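Nucleotidyltransferase-like protein (Exiguobacterium sibiricum, PDB 3C18) is of unproven function but, as a nucleotidyltransferase-like protein with a helix-turn-helix domain, may transfer nucleotidyl groups to a substrate not yet identified. Local coordinates at residues I269-Q274 against V284-V289; Q4-I9 against N61-S66; L121-S126 against V165-A170; A14-T19 against T46-V51; H89-G94 against T105-Q110. One frame throughout, in Å; residues are numbered along the deposited sequence. Where two conformers were deposited one is given.

Contact 1: residues I269-Q274 against V284-V289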
# COMPACT_ATOMS: atom_id res chain seq x y z
N ILE A 269 -1.68 16.71 -21.90
CA ILE A 269 -0.24 16.90 -21.79
C ILE A 269 0.35 16.72 -23.17
O ILE A 269 -0.08 15.86 -23.95
CB ILE A 269 0.43 15.93 -20.78
CG1 ILE A 269 0.27 16.43 -19.34
CG2 ILE A 269 1.94 15.85 -21.03
CD1 ILE A 269 0.79 15.45 -18.29
N ARG A 270 1.30 17.58 -23.48
CA ARG A 270 1.98 17.57 -24.76
C ARG A 270 3.37 17.00 -24.65
O ARG A 270 4.16 17.46 -23.91
CB ARG A 270 2.09 19.01 -25.33
CG ARG A 270 2.76 19.09 -26.72
CD ARG A 270 2.54 20.47 -27.39
NE ARG A 270 2.55 21.54 -26.40
CZ ARG A 270 1.49 22.26 -26.06
NH1 ARG A 270 0.32 22.07 -26.68
NH2 ARG A 270 1.61 23.20 -25.13
N ILE A 271 3.64 15.98 -25.45
CA ILE A 271 4.97 15.34 -25.48
C ILE A 271 5.84 15.86 -26.62
O ILE A 271 5.41 16.00 -27.76
CB ILE A 271 4.84 13.76 -25.57
CG1 ILE A 271 6.20 13.12 -25.41
CG2 ILE A 271 4.20 13.32 -26.85
CD1 ILE A 271 6.15 11.61 -25.25
N SER A 272 7.08 16.20 -26.27
CA SER A 272 8.04 16.63 -27.22
C SER A 272 9.43 16.13 -26.88
O SER A 272 9.63 15.44 -25.92
CB SER A 272 8.08 18.16 -27.33
OG SER A 272 8.40 18.75 -26.07
N TYR A 273 10.36 16.46 -27.73
CA TYR A 273 11.69 15.95 -27.66
C TYR A 273 12.70 17.05 -27.90
O TYR A 273 12.60 17.74 -28.89
CB TYR A 273 11.85 14.88 -28.71
CG TYR A 273 10.82 13.78 -28.63
CD1 TYR A 273 11.00 12.70 -27.80
CD2 TYR A 273 9.65 13.85 -29.37
CE1 TYR A 273 10.04 11.68 -27.73
CE2 TYR A 273 8.70 12.86 -29.29
CZ TYR A 273 8.91 11.77 -28.47
OH TYR A 273 7.96 10.77 -28.40
N GLN A 274 13.67 17.16 -27.02
CA GLN A 274 14.68 18.21 -27.09
C GLN A 274 16.07 17.65 -27.16
O GLN A 274 16.55 17.04 -26.21
CB GLN A 274 14.59 19.11 -25.86
CG GLN A 274 13.33 19.96 -25.77
CD GLN A 274 13.32 20.88 -24.54
OE1 GLN A 274 14.31 20.95 -23.79
NE2 GLN A 274 12.21 21.59 -24.33
N VAL A 284 13.00 13.59 -23.46
CA VAL A 284 11.57 13.70 -23.63
C VAL A 284 11.09 14.73 -22.65
O VAL A 284 11.54 14.76 -21.50
CB VAL A 284 10.87 12.38 -23.37
CG1 VAL A 284 9.44 12.47 -23.80
CG2 VAL A 284 11.66 11.25 -24.10
N THR A 285 10.18 15.60 -23.11
CA THR A 285 9.66 16.70 -22.29
C THR A 285 8.15 16.75 -22.39
O THR A 285 7.54 16.25 -23.36
CB THR A 285 10.29 18.06 -22.66
OG1 THR A 285 9.87 18.46 -23.96
CG2 THR A 285 11.81 17.99 -22.67
N TYR A 286 7.57 17.23 -21.30
CA TYR A 286 6.12 17.20 -21.08
C TYR A 286 5.63 18.54 -20.61
O TYR A 286 6.27 19.23 -19.79
CB TYR A 286 5.78 16.18 -20.02
CG TYR A 286 6.33 14.81 -20.32
CD1 TYR A 286 5.72 13.97 -21.20
CD2 TYR A 286 7.53 14.39 -19.75
CE1 TYR A 286 6.23 12.73 -21.48
CE2 TYR A 286 8.05 13.14 -20.03
CZ TYR A 286 7.38 12.30 -20.90
OH TYR A 286 7.86 11.04 -21.22
N GLU A 287 4.47 18.91 -21.14
CA GLU A 287 3.92 20.23 -20.80
C GLU A 287 2.39 20.17 -20.78
O GLU A 287 1.82 19.59 -21.67
CB GLU A 287 4.35 21.25 -21.86
CG GLU A 287 4.23 22.70 -21.43
CD GLU A 287 4.78 23.66 -22.49
OE1 GLU A 287 4.93 23.22 -23.66
OE2 GLU A 287 5.07 24.83 -22.13
N PRO A 288 1.76 20.76 -19.77
CA PRO A 288 0.30 20.76 -19.81
C PRO A 288 -0.21 21.64 -20.94
O PRO A 288 0.32 22.72 -21.20
CB PRO A 288 -0.12 21.33 -18.45
CG PRO A 288 1.14 21.62 -17.70
CD PRO A 288 2.28 21.62 -18.69
N VAL A 289 -1.21 21.11 -21.63
CA VAL A 289 -1.85 21.80 -22.74
C VAL A 289 -2.87 22.80 -22.22
O VAL A 289 -3.48 22.62 -21.15
CB VAL A 289 -2.54 20.80 -23.70
CG1 VAL A 289 -3.43 21.51 -24.69
CG2 VAL A 289 -1.50 19.99 -24.41
O HOH W 1 6.41 19.00 -24.30
O HOH W 2 5.63 21.30 -25.49

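Contact 2: residues Q4-I9 against N61-S66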
# COMPACT_ATOMS: atom_id res chain seq x y z
N GLN A 4 -5.59 11.39 35.33
CA GLN A 4 -5.22 10.95 36.66
C GLN A 4 -4.83 9.49 36.62
O GLN A 4 -3.88 9.09 37.27
CB GLN A 4 -6.38 11.18 37.66
N ALA A 5 -5.54 8.71 35.82
CA ALA A 5 -5.35 7.23 35.79
C ALA A 5 -4.11 6.79 35.02
O ALA A 5 -3.65 5.64 35.14
CB ALA A 5 -6.58 6.53 35.22
N THR A 6 -3.55 7.71 34.23
CA THR A 6 -2.36 7.39 33.40
C THR A 6 -1.14 8.27 33.71
O THR A 6 -0.10 8.20 33.05
CB THR A 6 -2.65 7.52 31.88
OG1 THR A 6 -2.92 8.89 31.56
CG2 THR A 6 -3.83 6.68 31.46
N ARG A 7 -1.29 9.09 34.74
CA ARG A 7 -0.28 10.09 35.07
C ARG A 7 1.11 9.50 35.23
O ARG A 7 2.11 10.09 34.81
CB ARG A 7 -0.66 10.86 36.34
CG ARG A 7 0.16 12.11 36.57
CD ARG A 7 -0.32 12.83 37.81
NE ARG A 7 -1.70 13.28 37.67
CZ ARG A 7 -2.45 13.72 38.68
NH1 ARG A 7 -1.95 13.76 39.90
NH2 ARG A 7 -3.69 14.11 38.47
N THR A 8 1.15 8.32 35.83
CA THR A 8 2.42 7.65 36.12
C THR A 8 3.09 7.20 34.84
O THR A 8 4.31 6.97 34.79
CB THR A 8 2.20 6.44 37.06
OG1 THR A 8 1.77 6.90 38.34
CG2 THR A 8 3.48 5.64 37.21
N ILE A 9 2.30 7.10 33.79
CA ILE A 9 2.81 6.67 32.49
C ILE A 9 3.18 7.86 31.60
O ILE A 9 4.24 7.89 31.02
CB ILE A 9 1.82 5.76 31.72
CG1 ILE A 9 1.56 4.47 32.50
CG2 ILE A 9 2.36 5.43 30.30
CD1 ILE A 9 0.66 3.45 31.82
N ASN A 61 -2.04 -0.88 37.48
CA ASN A 61 -3.00 -1.43 38.39
C ASN A 61 -3.83 -2.41 37.60
O ASN A 61 -3.39 -3.53 37.29
CB ASN A 61 -3.83 -0.32 39.03
CG ASN A 61 -2.97 0.56 39.97
OD1 ASN A 61 -2.00 0.08 40.58
ND2 ASN A 61 -3.29 1.85 40.06
N THR A 62 -5.00 -1.96 37.22
CA THR A 62 -5.91 -2.83 36.50
C THR A 62 -6.09 -2.37 35.05
O THR A 62 -6.62 -3.09 34.18
CB THR A 62 -7.26 -2.88 37.26
OG1 THR A 62 -8.17 -3.71 36.54
CG2 THR A 62 -7.88 -1.48 37.41
N LEU A 63 -5.61 -1.15 34.81
CA LEU A 63 -5.83 -0.43 33.54
C LEU A 63 -4.76 -0.70 32.52
O LEU A 63 -3.60 -0.38 32.73
CB LEU A 63 -5.89 1.08 33.80
CG LEU A 63 -6.39 1.92 32.62
CD1 LEU A 63 -7.89 1.68 32.38
CD2 LEU A 63 -6.12 3.39 32.84
N ARG A 64 -5.18 -1.29 31.41
CA ARG A 64 -4.29 -1.61 30.28
C ARG A 64 -4.25 -0.45 29.32
O ARG A 64 -5.27 0.04 28.85
CB ARG A 64 -4.74 -2.87 29.55
CG ARG A 64 -4.73 -4.08 30.42
CD ARG A 64 -5.56 -5.19 29.83
NE ARG A 64 -4.80 -6.04 28.93
CZ ARG A 64 -5.35 -6.83 28.01
NH1 ARG A 64 -6.67 -6.86 27.85
NH2 ARG A 64 -4.58 -7.58 27.23
N VAL A 65 -3.03 -0.01 29.05
CA VAL A 65 -2.78 1.20 28.28
C VAL A 65 -1.85 0.92 27.12
O VAL A 65 -0.78 0.40 27.29
CB VAL A 65 -2.13 2.28 29.18
CG1 VAL A 65 -1.92 3.60 28.44
CG2 VAL A 65 -2.94 2.48 30.43
N SER A 66 -2.32 1.26 25.92
CA SER A 66 -1.48 1.27 24.71
C SER A 66 -0.98 2.70 24.45
O SER A 66 -1.73 3.65 24.44
CB SER A 66 -2.26 0.80 23.48
OG SER A 66 -1.37 0.65 22.39

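Contact 3: residues L121-S126 against V165-A170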
# COMPACT_ATOMS: atom_id res chain seq x y z
N LEU A 121 -4.53 16.49 -4.07
CA LEU A 121 -3.45 15.47 -4.05
C LEU A 121 -4.07 14.09 -3.86
O LEU A 121 -3.70 13.12 -4.52
CB LEU A 121 -2.45 15.74 -2.93
CG LEU A 121 -1.38 14.65 -2.75
CD1 LEU A 121 -0.71 14.32 -4.06
CD2 LEU A 121 -0.39 15.07 -1.68
N GLN A 122 -5.03 14.03 -2.95
CA GLN A 122 -5.76 12.77 -2.70
C GLN A 122 -6.52 12.29 -3.95
O GLN A 122 -6.66 11.09 -4.19
CB GLN A 122 -6.67 12.93 -1.51
CG GLN A 122 -5.89 12.96 -0.17
CD GLN A 122 -6.77 13.09 1.02
OE1 GLN A 122 -7.87 12.51 1.06
NE2 GLN A 122 -6.29 13.83 2.05
N MSE A 123 -7.02 13.25 -4.73
CA MSE A 123 -7.79 12.93 -5.92
C MSE A 123 -6.86 12.38 -6.96
O MSE A 123 -7.20 11.43 -7.63
CB MSE A 123 -8.59 14.12 -6.46
CG MSE A 123 -9.77 14.48 -5.63
SE MSE A 123 -10.99 15.68 -6.52
CE MSE A 123 -9.88 17.27 -6.59
N SER A 124 -5.65 12.90 -7.06
CA SER A 124 -4.67 12.37 -8.03
C SER A 124 -4.22 10.97 -7.64
O SER A 124 -4.02 10.14 -8.46
CB SER A 124 -3.46 13.28 -8.19
OG SER A 124 -3.82 14.54 -8.79
N LEU A 125 -4.06 10.74 -6.34
CA LEU A 125 -3.66 9.43 -5.84
C LEU A 125 -4.75 8.39 -6.07
O LEU A 125 -4.48 7.27 -6.43
CB LEU A 125 -3.25 9.49 -4.37
CG LEU A 125 -1.93 10.28 -4.14
CD1 LEU A 125 -1.68 10.68 -2.66
CD2 LEU A 125 -0.76 9.43 -4.64
N SER A 126 -6.00 8.79 -5.93
CA SER A 126 -7.14 7.88 -6.14
C SER A 126 -7.29 7.57 -7.62
O SER A 126 -7.47 6.41 -8.06
CB SER A 126 -8.41 8.54 -5.59
OG SER A 126 -9.51 7.67 -5.64
N VAL A 165 -16.20 10.62 -4.05
CA VAL A 165 -16.47 11.20 -2.74
C VAL A 165 -15.58 12.44 -2.54
O VAL A 165 -16.04 13.51 -2.15
CB VAL A 165 -16.26 10.20 -1.59
CG1 VAL A 165 -16.33 10.89 -0.23
CG2 VAL A 165 -17.32 9.11 -1.69
N LEU A 166 -14.29 12.29 -2.84
CA LEU A 166 -13.36 13.43 -2.76
C LEU A 166 -13.85 14.58 -3.65
O LEU A 166 -13.79 15.74 -3.29
CB LEU A 166 -11.95 12.98 -3.23
CG LEU A 166 -11.14 12.14 -2.22
CD1 LEU A 166 -10.03 11.35 -2.96
CD2 LEU A 166 -10.56 13.01 -1.10
N GLU A 167 -14.40 14.24 -4.80
CA GLU A 167 -14.80 15.26 -5.76
C GLU A 167 -15.83 16.17 -5.16
O GLU A 167 -15.92 17.32 -5.52
CB GLU A 167 -15.36 14.67 -7.06
CG GLU A 167 -14.32 14.14 -8.01
CD GLU A 167 -14.92 13.52 -9.25
OE1 GLU A 167 -15.96 12.84 -9.13
OE2 GLU A 167 -14.33 13.67 -10.35
N LYS A 168 -16.60 15.64 -4.23
CA LYS A 168 -17.74 16.36 -3.66
C LYS A 168 -17.29 17.03 -2.38
O LYS A 168 -18.07 17.64 -1.68
CB LYS A 168 -18.92 15.41 -3.37
CG LYS A 168 -19.60 14.88 -4.62
CD LYS A 168 -20.33 15.96 -5.39
CE LYS A 168 -21.75 16.24 -4.83
NZ LYS A 168 -22.85 15.25 -5.20
N GLY A 169 -16.01 16.87 -2.08
CA GLY A 169 -15.37 17.61 -1.00
C GLY A 169 -15.31 16.93 0.35
O GLY A 169 -15.00 17.56 1.35
N ALA A 170 -15.59 15.64 0.36
CA ALA A 170 -15.54 14.86 1.61
C ALA A 170 -14.41 13.86 1.66
O ALA A 170 -13.90 13.38 0.64
CB ALA A 170 -16.88 14.16 1.82

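Contact 4: residues A14-T19 against T46-V51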
# COMPACT_ATOMS: atom_id res chain seq x y z
N ALA A 14 5.47 14.21 28.96
CA ALA A 14 5.16 15.62 29.03
C ALA A 14 6.40 16.40 29.40
O ALA A 14 6.56 17.55 29.02
CB ALA A 14 4.03 15.90 30.03
N ALA A 15 7.29 15.74 30.11
CA ALA A 15 8.53 16.40 30.62
C ALA A 15 9.56 16.57 29.51
O ALA A 15 10.35 17.51 29.50
CB ALA A 15 9.15 15.60 31.78
N TYR A 16 9.57 15.63 28.58
CA TYR A 16 10.52 15.68 27.45
C TYR A 16 10.08 16.85 26.58
O TYR A 16 8.93 16.92 26.13
CB TYR A 16 10.52 14.39 26.65
CG TYR A 16 11.51 14.35 25.52
CD1 TYR A 16 12.86 14.45 25.74
CD2 TYR A 16 11.09 14.14 24.23
CE1 TYR A 16 13.77 14.36 24.68
CE2 TYR A 16 11.97 14.05 23.18
CZ TYR A 16 13.31 14.15 23.41
OH TYR A 16 14.17 14.07 22.33
N PRO A 17 10.99 17.80 26.37
CA PRO A 17 10.67 19.04 25.71
C PRO A 17 10.14 18.93 24.30
O PRO A 17 9.52 19.86 23.84
CB PRO A 17 12.02 19.77 25.68
CG PRO A 17 12.74 19.24 26.83
CD PRO A 17 12.36 17.80 26.92
N GLU A 18 10.39 17.80 23.64
CA GLU A 18 10.08 17.62 22.20
C GLU A 18 8.67 17.17 22.00
O GLU A 18 8.14 17.15 20.89
CB GLU A 18 11.01 16.62 21.53
CG GLU A 18 12.47 16.98 21.64
CD GLU A 18 12.82 18.26 20.90
OE1 GLU A 18 11.92 18.95 20.37
OE2 GLU A 18 14.03 18.57 20.87
N THR A 19 8.06 16.82 23.12
CA THR A 19 6.68 16.35 23.12
C THR A 19 5.74 17.52 22.84
O THR A 19 5.81 18.53 23.52
CB THR A 19 6.33 15.72 24.46
OG1 THR A 19 7.21 14.61 24.69
CG2 THR A 19 4.90 15.25 24.46
N THR A 46 5.45 13.84 19.11
CA THR A 46 6.79 14.23 19.47
C THR A 46 7.66 14.62 18.27
O THR A 46 7.43 14.18 17.14
CB THR A 46 7.44 13.02 20.20
OG1 THR A 46 8.70 13.39 20.74
CG2 THR A 46 7.62 11.87 19.29
N ARG A 47 8.66 15.46 18.55
CA ARG A 47 9.66 15.84 17.57
C ARG A 47 10.96 15.15 17.86
O ARG A 47 11.99 15.45 17.27
CB ARG A 47 9.88 17.34 17.55
CG ARG A 47 8.74 18.09 17.01
CD ARG A 47 9.00 19.58 17.02
NE ARG A 47 7.79 20.29 16.69
CZ ARG A 47 7.62 21.60 16.79
NH1 ARG A 47 8.61 22.36 17.23
NH2 ARG A 47 6.46 22.16 16.46
N ASP A 48 10.90 14.20 18.76
CA ASP A 48 12.05 13.33 19.01
C ASP A 48 12.53 12.83 17.64
O ASP A 48 11.82 12.09 16.96
CB ASP A 48 11.66 12.14 19.90
CG ASP A 48 12.82 11.18 20.19
OD1 ASP A 48 13.84 11.18 19.46
OD2 ASP A 48 12.71 10.39 21.14
N PRO A 49 13.76 13.19 17.25
CA PRO A 49 14.32 12.85 15.95
C PRO A 49 14.59 11.39 15.76
O PRO A 49 14.82 10.95 14.64
CB PRO A 49 15.63 13.63 15.92
CG PRO A 49 15.98 13.84 17.35
CD PRO A 49 14.66 14.09 18.00
N SER A 50 14.52 10.62 16.83
CA SER A 50 14.77 9.18 16.71
C SER A 50 13.49 8.46 16.41
O SER A 50 13.50 7.29 16.12
CB SER A 50 15.40 8.59 18.01
OG SER A 50 14.51 8.64 19.11
N VAL A 51 12.39 9.19 16.47
CA VAL A 51 11.06 8.59 16.35
C VAL A 51 10.37 8.76 14.99
O VAL A 51 10.32 9.84 14.40
CB VAL A 51 10.09 9.12 17.43
CG1 VAL A 51 8.70 8.59 17.17
CG2 VAL A 51 10.54 8.73 18.84
O HOH W 3 8.12 12.47 23.23

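Contact 5: residues H89-G94 against T105-Q110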
# COMPACT_ATOMS: atom_id res chain seq x y z
N HIS A 89 -9.58 10.01 14.17
CA HIS A 89 -10.54 9.78 15.25
C HIS A 89 -9.92 10.10 16.59
O HIS A 89 -10.53 10.73 17.45
CB HIS A 89 -11.01 8.32 15.28
CG HIS A 89 -12.13 8.05 16.23
ND1 HIS A 89 -13.31 7.46 15.84
CD2 HIS A 89 -12.26 8.32 17.55
CE1 HIS A 89 -14.12 7.38 16.88
NE2 HIS A 89 -13.51 7.89 17.94
N TRP A 90 -8.67 9.67 16.76
CA TRP A 90 -7.98 9.88 18.01
C TRP A 90 -7.84 11.37 18.30
O TRP A 90 -8.07 11.82 19.42
CB TRP A 90 -6.57 9.28 18.01
CG TRP A 90 -6.54 7.80 18.02
CD1 TRP A 90 -7.53 6.97 18.42
CD2 TRP A 90 -5.43 6.97 17.67
NE1 TRP A 90 -7.14 5.68 18.31
CE2 TRP A 90 -5.85 5.64 17.84
CE3 TRP A 90 -4.14 7.21 17.21
CZ2 TRP A 90 -5.02 4.54 17.59
CZ3 TRP A 90 -3.31 6.12 16.93
CH2 TRP A 90 -3.75 4.81 17.14
N VAL A 91 -7.40 12.11 17.30
CA VAL A 91 -7.09 13.52 17.51
C VAL A 91 -8.38 14.27 17.70
O VAL A 91 -8.45 15.19 18.48
CB VAL A 91 -6.33 14.16 16.34
CG1 VAL A 91 -6.25 15.67 16.54
CG2 VAL A 91 -4.92 13.53 16.18
N SER A 92 -9.43 13.83 17.01
CA SER A 92 -10.66 14.61 17.03
C SER A 92 -11.55 14.32 18.23
O SER A 92 -12.09 15.25 18.84
CB SER A 92 -11.44 14.43 15.72
OG SER A 92 -12.33 13.33 15.82
N GLU A 93 -11.68 13.05 18.60
CA GLU A 93 -12.54 12.69 19.72
C GLU A 93 -11.74 12.58 21.01
O GLU A 93 -12.29 12.54 22.11
CB GLU A 93 -13.25 11.36 19.46
CG GLU A 93 -14.10 11.36 18.18
CD GLU A 93 -15.13 12.48 18.15
OE1 GLU A 93 -15.97 12.54 19.06
OE2 GLU A 93 -15.10 13.29 17.21
N GLY A 94 -10.42 12.54 20.87
CA GLY A 94 -9.54 12.31 22.02
C GLY A 94 -9.50 13.46 22.98
O GLY A 94 -9.71 14.60 22.60
N THR A 105 -4.77 21.73 20.24
CA THR A 105 -5.99 22.54 20.18
C THR A 105 -6.19 23.05 18.75
O THR A 105 -7.30 23.04 18.21
CB THR A 105 -5.97 23.73 21.19
OG1 THR A 105 -6.15 23.21 22.52
CG2 THR A 105 -7.09 24.73 20.89
N ASP A 106 -5.08 23.44 18.14
CA ASP A 106 -5.09 23.95 16.77
C ASP A 106 -5.38 22.82 15.81
O ASP A 106 -6.04 23.01 14.80
CB ASP A 106 -3.73 24.53 16.38
CG ASP A 106 -3.43 25.83 17.06
OD1 ASP A 106 -4.30 26.36 17.79
OD2 ASP A 106 -2.29 26.34 16.84
N LEU A 107 -4.83 21.65 16.12
CA LEU A 107 -4.94 20.47 15.23
C LEU A 107 -6.41 20.05 15.10
O LEU A 107 -6.91 19.72 14.02
CB LEU A 107 -4.03 19.32 15.72
CG LEU A 107 -3.95 18.08 14.83
CD1 LEU A 107 -3.94 18.50 13.41
CD2 LEU A 107 -2.72 17.25 15.13
N LYS A 108 -7.09 20.08 16.24
CA LYS A 108 -8.51 19.70 16.31
C LYS A 108 -9.37 20.59 15.40
O LYS A 108 -10.34 20.14 14.75
CB LYS A 108 -9.03 19.78 17.76
CG LYS A 108 -9.06 18.44 18.51
CD LYS A 108 -8.73 18.61 19.97
CE LYS A 108 -9.54 17.72 20.88
NZ LYS A 108 -9.75 16.32 20.46
N LYS A 109 -8.98 21.87 15.36
CA LYS A 109 -9.66 22.89 14.54
C LYS A 109 -9.37 22.66 13.08
O LYS A 109 -10.27 22.66 12.24
CB LYS A 109 -9.22 24.31 14.93
CG LYS A 109 -9.85 24.79 16.23
CD LYS A 109 -9.09 25.97 16.86
CE LYS A 109 -9.62 26.27 18.27
NZ LYS A 109 -8.81 27.30 18.99
N GLN A 110 -8.10 22.42 12.78
CA GLN A 110 -7.64 22.24 11.40
C GLN A 110 -8.36 21.06 10.79
O GLN A 110 -8.62 21.02 9.59
CB GLN A 110 -6.13 21.97 11.34
CG GLN A 110 -5.20 23.08 11.86
CD GLN A 110 -3.77 22.55 12.10
OE1 GLN A 110 -3.08 22.95 13.06
NE2 GLN A 110 -3.33 21.62 11.23

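Contact 1: residues I269-Q274 against V284-V289
Strands 269-275 and 281-288 form the antiparallel beta hairpin at the end of the chain, and the sequence assigns it to a helix-turn-helix domain, consistent with the wing of a winged helix. The backbone bonds come in two hydrogen-bonded pairs. Arg270 N gives a nearly straight bond to Glu287 O (2.8 Å, 173° at the hydrogen), in the plane of that carbonyl, while the return bond from Glu287 N to Arg270 O is more bent, at 140°. Ser272 and Thr285 exchange two bonds in which each N-H lies above the plane of the carbonyl it meets.

Polar side chains share one face. Ser272 OG lies 2.6 Å from Thr285 OG1, both in the crowded position between backbone N and carbonyl carbon. One water bridges Ser272 OG to Arg270 O. Arg270 and Glu287 run alongside each other; the carboxylate, turned 83° from the guanidinium, brings OE1 to the guanidinium edge in a long salt bridge (Arg270 NH2 to Glu287 OE1, 3.6 Å), and a second water joins Arg270 NE to Glu287 OE1. Val289 CG2 covers one guanidinium face.

Apolar contacts fill the opposite face. Ile271 CG1 meets Val284 CG1 at 3.7 Å, its CD1 approaches Tyr286 CE1, and Ile269 CG2 packs on Tyr286 CB (4.0 Å), at the edge of the ring. The hydroxyls of Tyr273 and Tyr286 bond to Arg64 and His57 of the second subunit.

The hairpin is thus two-sided: a hydroxyl pair, waters and a long salt bridge occupy one face, whereas the other combines hydrocarbon packing with tyrosine hydroxyls committed to the dimer.

Contact 2: residues Q4-I9 against N61-S66
With CG1 anti to its carbonyl carbon (chi1 -62°) and CD1 extended beyond it, Ile9 reaches out from its helix, while Val65 holds CG2 anti to its own carbonyl carbon and offers it in return. Leu63, whose CB already points toward the helix, sets CG anti to the backbone N (chi1 -168°), and its second torsion then presents CD2. This is helix-on-sheet packing in an alpha/beta domain of the nucleotidyltransferase-like family: helix 2-15 lies over the mixed five-stranded sheet, crossing the short segment of strand 63-71 at -59° with the axes 10.2 Å apart.

The meeting is made by methyl groups. Ile9 and Val65 come tip to tip, the CD1 of Ile9 standing equally far from CB and CG2 of Val65. One turn earlier on the helix, the CB of Ala5 rests against Leu63 CD2 at 4.0 Å, and Thr6 adds its CG2, 4.2 Å from the same Leu63 CD2. Such spacings mark relaxed van der Waals contact, and the buried area is modest.

The Thr6 hydroxyl bonds to Met2 O within the helix, consistent with the rotation that leaves CG2 facing the strand. Leu42 of strand 40-46 also packs on Thr6 and Val65, and Tyr58 of strand 53-60 on Ile9, so the seam widens over neighbouring strands. Beside it the helix is kinked, and Ile9 N bonds three residues back, to Thr6 O, at 2.7 Å.

Contact 3: residues L121-S126 against V165-A170
Leu166 makes the tight part of this helix-helix contact, in a region assigned to a YgxA-like substrate-binding domain. Its CB lies 3.6 Å from CG of Met123, a selenomethionine, and the two side chains slide past each other in opposite directions. The forked end of Leu166 straddles Gln122: CD1 sits against the backbone, 3.6 Å from Gln122 O, while CD2 approaches Gln122 OE1 at 3.5 Å. Gln122, extended beyond CG, crosses the leucine at about a right angle, and its amide is held by NE2 bonding to Ile80 O.

Contact thins toward both ends. Ser126 gives only CB, 4.2 Å from Leu166 CD1. At the more open end Met123 bends at chi3 (-68°), and its SE touches Glu167 CG at 4.0 Å, the two side chains crossing nearly at right angles. The carboxylate of Glu167 turns elsewhere, to a salt bridge with Lys219 and a bond with Ser222. Directly afterwards helix 146-167 ends in a Schellman motif at Gly169, whose phi is positive.

Helices 116-142 and 146-167 are thereby joined near the centre of the molecule, with Leu163 extending the packing around Met123 and helix 220-231 flanking helix 116-142 at Leu121 and Ser124.

Contact 4: residues A14-T19 against T46-V51
Tyr16 and Asp48 cross at about a right angle, the tyrosine ring turned 56° from the carboxylate plane. Ring atom CE2 of Tyr16 rests 3.8 Å from Asp48 CB, so the ring meets the methylene of the aspartate. Thr46 OG1 lies at the ring edge, and so does Thr19 OG1. Tyr16 reaches this place with CG anti to its backbone N (chi1 -177°).

Glu18 and Arg47 also cross roughly perpendicularly, but their charged ends stay apart: Glu18 OE1 faces Arg47 CB at 3.8 Å, and the extended arginine runs on to a salt bridge with Glu72. What joins these two residues is backbone, Arg47 N giving a 2.9 Å bond to Glu18 O from well above the carbonyl plane. Next to it Thr19 and Thr46 form a non-hydrogen-bonded antiparallel pair, where strands 19-26 and 40-46 of the nucleotidyltransferase-like sheet begin and end. A water links their hydroxyls, 2.7 Å from both Thr19 OG1 and Thr46 OG1; Thr19 OG1 also bonds to Tyr13 O.

Each segment contains a type I turn, Tyr16 to Thr19 and Asp48 to Val51. Thr46 OG1 accepts from Asp48 N in an ST turn, and Asp48 OD1 takes both Ser50 N and Ser50 OG, the former making an Asx turn. Thr46, Asp48 and Ser50 thus use their side-chain oxygens largely to shape their own loop, and one direct hydrogen bond and a water join the two segments.

Contact 5: residues H89-G94 against T105-Q110
Helices 85-93 and 103-110 cross steeply, their short segments at -107° with the axes 9.2 Å apart, and the closest CA atoms belong to Ser92 and Lys108. Lys108 dominates the contact. Its aliphatic chain leaves helix 103-110 and bends at chi2, chi3 and chi4, with chi1 at a strained -98°, so that the ammonium reaches the C-terminal end of helix 85-93. There NZ is gripped by three backbone carbonyls: Val91 O at 2.6 Å and Gly94 O at 2.7 Å from Lys108 NZ, both met in the carbonyl plane, and Ser92 O in a weak third bond at 3.0 Å. On the way Lys108 CG and CD run close to Val91 O, CG at 3.3 Å.

A positive group set among the carbonyls at the C-terminal end of a helix is well placed against the helix dipole, which would be expected to favour the charged amine. In this nucleotidyltransferase-like domain that helix end leads through Gly94 directly into strand 95-99, an outermost strand of the mixed sheet, whose Ile96 packs on the lysine.

Beside the polar grip lies a small apolar contact. Val91, with CG1 anti to its backbone N (chi1 171°), crosses Leu107 at about a right angle and sets CG1 3.7 Å from Leu107 CG. Leu107 also packs on Leu75 and Leu79 of helix 72-81, while Val91 touches Leu43 of strand 40-46. Farther out, Ser92 OG donates to the anti lone pair of Glu93 OE2; that oxygen, 7.0 Å from Lys108 NZ, makes no contact with the ammonium.

How the contacts relate
From the N terminus, contact 2 opens first, on helix 2-15, and closes on strand 63-71; contact 4, which starts at the end of that same helix and closes just after strand 40-46, is nested inside its loop. The others follow in series. In the nucleotidyltransferase-like region contact 2 sets helix 2-15 on the sheet, contact 4 joins loops at the ends of strands 19-26 and 40-46, and contact 5 pairs two helices around strand 95-99. Contact 3 then joins two long helices in the next region, and contact 1 closes the final hairpin. Contacts 1 and 2 lie on opposite sides of the chain's centre, about 59 Å apart between centres, yet both touch the second subunit.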